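Local coordinates for fumarate reductase iron-sulfur subunit (Mycolicibacterium smegmatis, PDB 7D6V) that probably passes electrons through its iron-sulfur clusters from the flavoprotein subunit to the membrane anchor of a mycobacterial succinate dehydrogenase, at the interface of chains B and A and the interface of chains A and C. Residues are numbered along the deposited sequence; one frame, centred on the assembly and turned at random. Chains: chain A, Fumarate reductase iron-sulfur subunit; chain B, Succinate dehydrogenase subunit A; chain C, Succinate dehydrogenase (Membrane anchor subunit).

Contact 1: the interface of chains B and A. Residues chain B 258, 370-371; chain A 32, 55, 74-75.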
loop_
_atom_site.group_PDB
_atom_site.type_symbol
_atom_site.label_atom_id
_atom_site.label_comp_id
_atom_site.label_asym_id
_atom_site.label_seq_id
_atom_site.Cartn_x
_atom_site.Cartn_y
_atom_site.Cartn_z
ATOM N N SER B 258 13.070 12.398 3.474
ATOM C CA SER B 258 12.407 11.248 2.871
ATOM C C SER B 258 12.173 10.134 3.884
ATOM O O SER B 258 11.213 9.368 3.752
ATOM C CB SER B 258 13.228 10.734 1.691
ATOM O OG SER B 258 14.595 10.618 2.038
ATOM N N GLU B 370 16.966 3.018 -1.612
ATOM C CA GLU B 370 16.096 3.484 -2.686
ATOM C C GLU B 370 15.333 4.752 -2.326
ATOM O O GLU B 370 14.829 5.425 -3.230
ATOM C CB GLU B 370 15.091 2.400 -3.092
ATOM C CG GLU B 370 14.131 1.951 -2.003
ATOM C CD GLU B 370 12.896 2.824 -1.900
ATOM O OE1 GLU B 370 12.587 3.535 -2.878
ATOM O OE2 GLU B 370 12.232 2.795 -0.843
ATOM N N LEU B 371 15.231 5.097 -1.046
ATOM C CA LEU B 371 14.416 6.233 -0.641
ATOM C C LEU B 371 15.221 7.446 -0.207
ATOM O O LEU B 371 14.815 8.575 -0.490
ATOM C CB LEU B 371 13.471 5.814 0.490
ATOM C CG LEU B 371 12.302 6.743 0.802
ATOM C CD1 LEU B 371 11.532 7.048 -0.465
ATOM C CD2 LEU B 371 11.394 6.101 1.827
ATOM N N VAL A 32 12.713 13.548 -1.170
ATOM C CA VAL A 32 11.784 13.188 -2.237
ATOM C C VAL A 32 11.079 14.431 -2.761
ATOM O O VAL A 32 11.187 15.515 -2.180
ATOM C CB VAL A 32 10.763 12.129 -1.783
ATOM C CG1 VAL A 32 11.456 10.803 -1.534
ATOM C CG2 VAL A 32 10.009 12.593 -0.560
ATOM N N LYS A 55 3.214 9.791 3.433
ATOM C CA LYS A 55 4.582 10.174 3.071
ATOM C C LYS A 55 5.647 9.090 3.225
ATOM O O LYS A 55 6.824 9.392 3.418
ATOM C CB LYS A 55 5.004 11.423 3.851
ATOM N N CYS A 74 5.952 10.848 -2.816
ATOM C CA CYS A 74 6.708 10.468 -1.624
ATOM C C CYS A 74 7.770 9.396 -1.880
ATOM O O CYS A 74 8.500 9.012 -0.966
ATOM C CB CYS A 74 5.757 10.006 -0.517
ATOM S SG CYS A 74 5.383 8.238 -0.543
ATOM N N MET A 75 7.855 8.914 -3.116
ATOM C CA MET A 75 8.828 7.892 -3.464
ATOM C C MET A 75 9.773 8.301 -4.586
ATOM O O MET A 75 10.608 7.486 -4.992
ATOM C CB MET A 75 8.115 6.590 -3.854
ATOM C CG MET A 75 7.350 5.937 -2.717
ATOM S SD MET A 75 8.379 5.461 -1.319
ATOM C CE MET A 75 9.322 4.119 -2.029
#
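A:Met75 sets CG anti to its carbonyl carbon (chi1 -65°) and then bends at chi2 and chi3, which exposes both SD and CE to chain B. B:Leu371, near the end of helix 362-372, directs CG anti to the backbone N (chi1 -165°) and reaches out with its CD1 branch. The setting on chain A is the plant-type ferredoxin domain that carries the 2Fe-2S cluster; A:Cys74 and A:Lys55 both belong to the cluster pocket. The two side chains cross at about a right angle, with B:Leu371 CD1 3.6 Å from the thioether sulfur A:Met75 SD. B:Leu371 CD1 also lies 3.6 Å from A:Cys74 O, the carbonyl of a cluster-pocket cysteine, and 3.9 Å from A:Val32 CG1. A:Val32 CG1 also packs 3.7 Å from B:Ser258 CB. B:Ser258 OG turns back toward its own chain and makes a weak hydrogen bond with B:Leu371 O at 3.3 Å. The poorly ordered B:Glu370 is modelled with its carboxylate carbon CD 3.8 Å from A:Met75 CE, both oxygens beside the methyl. Chain B buries 53 Å² of A:Met75 and 31 Å² of A:Val32, against 6 Å² of A:Cys74.

Contact 2: the interface of chains A and C. Residues chain A 156-157, 164, 202-204; chain C 141-143.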
loop_
_atom_site.group_PDB
_atom_site.type_symbol
_atom_site.label_atom_id
_atom_site.label_comp_id
_atom_site.label_asym_id
_atom_site.label_seq_id
_atom_site.Cartn_x
_atom_site.Cartn_y
_atom_site.Cartn_z
ATOM N N HIS A 156 -3.952 3.343 -21.575
ATOM C CA HIS A 156 -4.393 4.151 -22.705
ATOM C C HIS A 156 -5.847 3.911 -23.076
ATOM O O HIS A 156 -6.424 4.724 -23.805
ATOM C CB HIS A 156 -3.512 3.879 -23.924
ATOM C CG HIS A 156 -3.698 2.514 -24.508
ATOM N ND1 HIS A 156 -4.213 2.311 -25.771
ATOM C CD2 HIS A 156 -3.450 1.285 -23.999
ATOM C CE1 HIS A 156 -4.268 1.015 -26.015
ATOM N NE2 HIS A 156 -3.811 0.372 -24.957
ATOM N N VAL A 157 -6.448 2.817 -22.606
ATOM C CA VAL A 157 -7.840 2.534 -22.940
ATOM C C VAL A 157 -8.742 3.655 -22.445
ATOM O O VAL A 157 -9.628 4.125 -23.168
ATOM C CB VAL A 157 -8.264 1.171 -22.363
ATOM C CG1 VAL A 157 -9.704 0.867 -22.723
ATOM C CG2 VAL A 157 -7.348 0.077 -22.864
ATOM N N ASN A 164 -14.561 5.182 -23.393
ATOM C CA ASN A 164 -14.300 3.830 -22.921
ATOM C C ASN A 164 -14.364 3.709 -21.406
ATOM O O ASN A 164 -14.169 2.610 -20.881
ATOM C CB ASN A 164 -12.930 3.358 -23.414
ATOM C CG ASN A 164 -12.938 2.976 -24.875
ATOM O OD1 ASN A 164 -13.992 2.743 -25.463
ATOM N ND2 ASN A 164 -11.758 2.906 -25.473
ATOM N N TYR A 202 -11.080 -4.943 -24.158
ATOM C CA TYR A 202 -10.504 -3.647 -24.497
ATOM C C TYR A 202 -9.014 -3.603 -24.209
ATOM O O TYR A 202 -8.289 -2.813 -24.820
ATOM C CB TYR A 202 -11.219 -2.536 -23.735
ATOM C CG TYR A 202 -12.527 -2.128 -24.358
ATOM C CD1 TYR A 202 -13.722 -2.683 -23.932
ATOM C CD2 TYR A 202 -12.566 -1.192 -25.377
ATOM C CE1 TYR A 202 -14.915 -2.315 -24.503
ATOM C CE2 TYR A 202 -13.754 -0.817 -25.952
ATOM C CZ TYR A 202 -14.925 -1.381 -25.513
ATOM O OH TYR A 202 -16.116 -1.010 -26.085
ATOM N N CYS A 203 -8.729 -4.464 -23.274
ATOM C CA CYS A 203 -7.317 -4.504 -22.923
ATOM C C CYS A 203 -6.526 -5.164 -24.042
ATOM O O CYS A 203 -6.617 -6.378 -24.242
ATOM C CB CYS A 203 -7.113 -5.250 -21.609
ATOM S SG CYS A 203 -5.391 -5.356 -21.070
ATOM N N ASN A 204 -5.577 -4.345 -24.802
ATOM C CA ASN A 204 -4.396 -4.875 -25.452
ATOM C C ASN A 204 -3.267 -4.813 -24.436
ATOM O O ASN A 204 -3.250 -3.945 -23.561
ATOM C CB ASN A 204 -4.064 -4.111 -26.739
ATOM C CG ASN A 204 -3.531 -2.715 -26.494
ATOM O OD1 ASN A 204 -3.769 -2.111 -25.455
ATOM N ND2 ASN A 204 -2.815 -2.188 -27.472
ATOM N N TYR C 141 -11.005 3.489 -30.232
ATOM C CA TYR C 141 -10.228 2.324 -29.820
ATOM C C TYR C 141 -11.176 1.257 -29.306
ATOM O O TYR C 141 -11.934 1.506 -28.363
ATOM C CB TYR C 141 -9.212 2.702 -28.751
ATOM C CG TYR C 141 -8.521 1.526 -28.106
ATOM C CD1 TYR C 141 -7.440 0.910 -28.715
ATOM C CD2 TYR C 141 -8.948 1.038 -26.882
ATOM C CE1 TYR C 141 -6.810 -0.162 -28.127
ATOM C CE2 TYR C 141 -8.328 -0.031 -26.289
ATOM C CZ TYR C 141 -7.259 -0.626 -26.913
ATOM O OH TYR C 141 -6.640 -1.696 -26.314
ATOM N N THR C 142 -11.134 0.073 -29.913
ATOM C CA THR C 142 -11.918 -1.058 -29.448
ATOM C C THR C 142 -11.074 -2.159 -28.825
ATOM O O THR C 142 -11.629 -3.031 -28.151
ATOM C CB THR C 142 -12.750 -1.644 -30.597
ATOM O OG1 THR C 142 -11.889 -2.303 -31.532
ATOM C CG2 THR C 142 -13.519 -0.550 -31.303
ATOM N N GLY C 143 -9.765 -2.139 -29.018
ATOM C CA GLY C 143 -8.920 -3.162 -28.425
ATOM C C GLY C 143 -9.008 -4.451 -29.200
ATOM O O GLY C 143 -8.873 -4.466 -30.423
#
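C:Tyr141 runs extended (phi -155°, psi 122°) in a loop that continues through C:Gly143, while A:Tyr202 closes the 3-10 helix 200-202 and presents its carbonyl to the membrane anchor subunit. With CG anti to the backbone N, the phenol of C:Tyr141 enters chain A hydroxyl first, and 96 Å² of the residue is hidden there. Its OH donates to A:Tyr202 O at 2.5 Å, nearly in line with the C=O bond, and accepts from the backbone A:Asn204 N at 3.2 Å. The amide oxygen A:Asn204 OD1 also lies 3.0 Å from C:Tyr141 OH and could serve as an alternative acceptor. A:His156 NE2 donates to that amide oxygen, A:Asn204 OD1, at 2.5 Å in the imidazole plane, a second-shell bond that would help to orient the amide. The imidazole stands edge-to-face on the phenol, planes 65° apart, with A:His156 CE1 3.5 Å from C:Tyr141 CE1. C:Gly143 N covers the opposite face. At the rim, A:Val157 CG2 packs 3.6 Å from C:Tyr141 CE2. The tyrosine's backbone is held too: A:Asn164 ND2 gives a fairly straight bond to C:Tyr141 O at 3.2 Å. Since A:Val157, A:Cys203 and A:Asn204 line the 3Fe-4S pocket, this site clamps the membrane subunit against the cluster presumed to hand electrons toward quinone.

Contact 3: the interface of chains A and C. Residues chain A 138, 221-222; chain C 210, 230, 237.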
loop_
_atom_site.group_PDB
_atom_site.type_symbol
_atom_site.label_atom_id
_atom_site.label_comp_id
_atom_site.label_asym_id
_atom_site.label_seq_id
_atom_site.Cartn_x
_atom_site.Cartn_y
_atom_site.Cartn_z
ATOM N N ARG A 138 -1.027 -16.716 -5.144
ATOM C CA ARG A 138 -1.349 -15.911 -6.318
ATOM C C ARG A 138 -2.233 -14.726 -5.956
ATOM O O ARG A 138 -2.008 -13.608 -6.430
ATOM C CB ARG A 138 -2.029 -16.775 -7.376
ATOM C CG ARG A 138 -1.094 -17.715 -8.104
ATOM C CD ARG A 138 -1.676 -18.126 -9.438
ATOM N NE ARG A 138 -2.751 -19.098 -9.291
ATOM C CZ ARG A 138 -3.391 -19.659 -10.309
ATOM N NH1 ARG A 138 -3.062 -19.342 -11.552
ATOM N NH2 ARG A 138 -4.358 -20.534 -10.087
ATOM N N ASP A 221 1.153 -10.025 -16.571
ATOM C CA ASP A 221 1.564 -11.417 -16.716
ATOM C C ASP A 221 0.841 -12.342 -15.744
ATOM O O ASP A 221 0.549 -13.492 -16.087
ATOM C CB ASP A 221 3.076 -11.539 -16.533
ATOM C CG ASP A 221 3.843 -11.234 -17.802
ATOM O OD1 ASP A 221 3.213 -10.850 -18.808
ATOM O OD2 ASP A 221 5.083 -11.380 -17.796
ATOM N N ASN A 222 0.547 -11.873 -14.533
ATOM C CA ASN A 222 -0.029 -12.735 -13.511
ATOM C C ASN A 222 -1.538 -12.602 -13.377
ATOM O O ASN A 222 -2.172 -13.506 -12.825
ATOM C CB ASN A 222 0.618 -12.450 -12.151
ATOM C CG ASN A 222 1.982 -13.085 -12.011
ATOM O OD1 ASN A 222 2.446 -13.789 -12.902
ATOM N ND2 ASN A 222 2.637 -12.834 -10.889
ATOM N N ARG C 210 1.606 -21.875 -19.919
ATOM C CA ARG C 210 1.446 -21.645 -18.489
ATOM C C ARG C 210 0.008 -21.881 -18.051
ATOM O O ARG C 210 -0.242 -22.474 -16.997
ATOM C CB ARG C 210 1.883 -20.223 -18.147
ATOM C CG ARG C 210 2.109 -19.963 -16.678
ATOM C CD ARG C 210 2.363 -18.491 -16.441
ATOM N NE ARG C 210 2.546 -18.179 -15.030
ATOM C CZ ARG C 210 2.391 -16.969 -14.512
ATOM N NH1 ARG C 210 2.043 -15.956 -15.289
ATOM N NH2 ARG C 210 2.577 -16.771 -13.218
ATOM N N TRP C 230 3.847 -25.950 -13.386
ATOM C CA TRP C 230 3.478 -24.545 -13.480
ATOM C C TRP C 230 4.558 -23.647 -12.892
ATOM O O TRP C 230 4.830 -22.569 -13.426
ATOM C CB TRP C 230 2.138 -24.321 -12.780
ATOM C CG TRP C 230 1.674 -22.908 -12.792
ATOM C CD1 TRP C 230 1.033 -22.265 -13.804
ATOM C CD2 TRP C 230 1.817 -21.954 -11.737
ATOM N NE1 TRP C 230 0.765 -20.969 -13.447
ATOM C CE2 TRP C 230 1.239 -20.753 -12.180
ATOM C CE3 TRP C 230 2.379 -22.000 -10.457
ATOM C CZ2 TRP C 230 1.204 -19.609 -11.393
ATOM C CZ3 TRP C 230 2.343 -20.865 -9.681
ATOM C CH2 TRP C 230 1.761 -19.686 -10.149
ATOM N N ASN C 237 8.672 -18.306 -18.083
ATOM C CA ASN C 237 7.826 -17.280 -18.673
ATOM C C ASN C 237 8.221 -15.879 -18.235
ATOM O O ASN C 237 7.923 -14.915 -18.946
ATOM C CB ASN C 237 6.368 -17.568 -18.310
ATOM C CG ASN C 237 5.403 -16.586 -18.927
ATOM O OD1 ASN C 237 4.905 -15.688 -18.254
ATOM N ND2 ASN C 237 5.123 -16.757 -20.210
#
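C:Arg210 closes on A:Asn222 in the tight part of this contact, where helix 219-235 of the iron-sulfur subunit, which has a ferredoxin-like 4Fe-4S dicluster domain, faces helices 207-215 and 224-237 of the membrane anchor. The arginine chain is extended from CG to NE, with CG anti to the backbone N (chi1 -165°), and thus delivers its guanidinium end-on. Both terminal nitrogens donate to one amide oxygen: C:Arg210 NH2 lies 3.0 Å from A:Asn222 OD1, and C:Arg210 NH1 lies 3.2 Å from A:Asn222 OD1. The oxygen sits near the guanidinium plane, but the two bonds use it differently. NH1 is tilted 16° from the amide carbonyl plane, whereas NH2 stands 48° above it and is not on a lone pair. C:Arg210 NH1 is also 3.0 Å from A:Asp221 O, yet its N-H points elsewhere, so proximity there does not amount to a hydrogen bond.

The remainder is looser. A:Arg138, bent at chi3, lays its methylene CD 3.8 Å from C:Trp230 CZ2, touching the benzo end of the indole; the guanidinium is turned steeply to the ring. A:Asp221 OD2 stays 6.0 Å from C:Arg210 NH1, where opposite charges may attract weakly without a salt bridge. C:Asn237 OD1 comes no nearer to A:Asp221 OD2 than 4.3 Å. A:Arg138 NH1 and C:Arg210 NH2 are 6.4 Å apart, a spacing at which like charges might still be felt.

Contact 4: the interface of chains B and A. Residues chain B 135, 138; chain A 140, 143-144.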
loop_
_atom_site.group_PDB
_atom_site.type_symbol
_atom_site.label_atom_id
_atom_site.label_comp_id
_atom_site.label_asym_id
_atom_site.label_seq_id
_atom_site.Cartn_x
_atom_site.Cartn_y
_atom_site.Cartn_z
ATOM N N ARG B 135 2.555 -6.553 5.836
ATOM C CA ARG B 135 1.527 -5.649 5.340
ATOM C C ARG B 135 0.196 -5.891 6.041
ATOM O O ARG B 135 -0.862 -5.754 5.419
ATOM C CB ARG B 135 1.377 -5.767 3.820
ATOM C CG ARG B 135 1.358 -7.183 3.294
ATOM C CD ARG B 135 1.206 -7.199 1.785
ATOM N NE ARG B 135 1.131 -8.559 1.261
ATOM C CZ ARG B 135 2.189 -9.330 1.036
ATOM N NH1 ARG B 135 2.029 -10.555 0.557
ATOM N NH2 ARG B 135 3.409 -8.876 1.289
ATOM N N LEU B 138 -2.474 -3.132 6.018
ATOM C CA LEU B 138 -3.070 -2.996 4.696
ATOM C C LEU B 138 -4.107 -4.081 4.447
ATOM O O LEU B 138 -5.192 -3.802 3.923
ATOM C CB LEU B 138 -1.983 -3.042 3.624
ATOM C CG LEU B 138 -2.468 -3.038 2.176
ATOM C CD1 LEU B 138 -3.008 -1.672 1.802
ATOM C CD2 LEU B 138 -1.354 -3.453 1.237
ATOM N N GLN A 140 -2.532 -13.500 -2.867
ATOM C CA GLN A 140 -1.785 -12.670 -1.935
ATOM C C GLN A 140 -0.900 -11.678 -2.667
ATOM O O GLN A 140 -0.641 -10.585 -2.156
ATOM C CB GLN A 140 -0.945 -13.551 -1.013
ATOM C CG GLN A 140 -1.676 -14.014 0.221
ATOM C CD GLN A 140 -0.752 -14.638 1.235
ATOM O OE1 GLN A 140 0.356 -15.051 0.907
ATOM N NE2 GLN A 140 -1.206 -14.720 2.475
ATOM N N ARG A 143 -3.142 -8.848 -3.432
ATOM C CA ARG A 143 -3.562 -8.104 -2.249
ATOM C C ARG A 143 -2.519 -7.097 -1.778
ATOM O O ARG A 143 -2.770 -6.396 -0.793
ATOM C CB ARG A 143 -3.902 -9.054 -1.102
ATOM C CG ARG A 143 -4.965 -10.080 -1.420
ATOM C CD ARG A 143 -6.351 -9.513 -1.256
ATOM N NE ARG A 143 -6.721 -9.363 0.146
ATOM C CZ ARG A 143 -7.828 -8.758 0.558
ATOM N NH1 ARG A 143 -8.674 -8.255 -0.326
ATOM N NH2 ARG A 143 -8.091 -8.657 1.851
ATOM N N LYS A 144 -1.368 -7.004 -2.444
ATOM C CA LYS A 144 -0.364 -6.001 -2.123
ATOM C C LYS A 144 -0.735 -4.613 -2.620
ATOM O O LYS A 144 -0.024 -3.653 -2.310
ATOM C CB LYS A 144 0.989 -6.390 -2.724
ATOM C CG LYS A 144 1.761 -7.431 -1.944
ATOM C CD LYS A 144 2.787 -8.111 -2.829
ATOM C CE LYS A 144 3.707 -7.094 -3.474
ATOM N NZ LYS A 144 4.144 -7.517 -4.833
#
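The segment leading into the CXXCXXC motif of the 4Fe-4S cluster forms the chain A side: A:Lys144 immediately precedes A:Cys145, which belongs to the cluster pocket, and A:Gln140 lies in helix 133-142. Opposite it, B:Arg135 stands just ahead of helix 136-159 of the flavoprotein subunit. Its chain is extended from CG to NE, although chi1 of 44° places CG between the backbone N and the carbonyl carbon. The flat end of this arginine slides beneath the lysine's aliphatic stem, the two side chains crossing obliquely. A:Lys144 CG rests over one guanidinium face, offset toward the rim, 3.5 Å from B:Arg135 NE and 3.6 Å from B:Arg135 CZ. Bends at chi3 and chi4 carry the ammonium away, leaving A:Lys144 NZ 6.3 Å from B:Arg135 NH2; this separation may ease repulsion between like charges. The packing is thus methylene on guanidinium, and it dominates the patch, hiding 58 Å² of B:Arg135 and 43 Å² of A:Lys144. B:Arg135 NH1 points toward the helix end and lies 3.8 Å from A:Gln140 O, a contact rather than a bond. Elsewhere in the patch, the methyl B:Leu138 CD2 meets two successive backbone carbonyls, 3.8 Å from A:Arg143 O and 3.8 Å from A:Lys144 O.

Chain A joins all four sites, with the flavoprotein at contacts 1 and 4 and the membrane anchor at contacts 2 and 3. Between centres of C-alpha atoms, contacts 1 and 4 are about 20 Å apart and contacts 2 and 3 about 23 Å, while contacts 1 and 2 are separated by about 33 Å. Contacts 3 and 4, about 19 Å apart, share helix 133-142, which offers A:Arg138 to one partner and A:Gln140 to the other. Contacts 1 and 4 adjoin the 2Fe-2S and 4Fe-4S pockets, contact 2 and, in sequence, contact 3 the 3Fe-4S pocket, as suits a subunit bridging flavin and membrane.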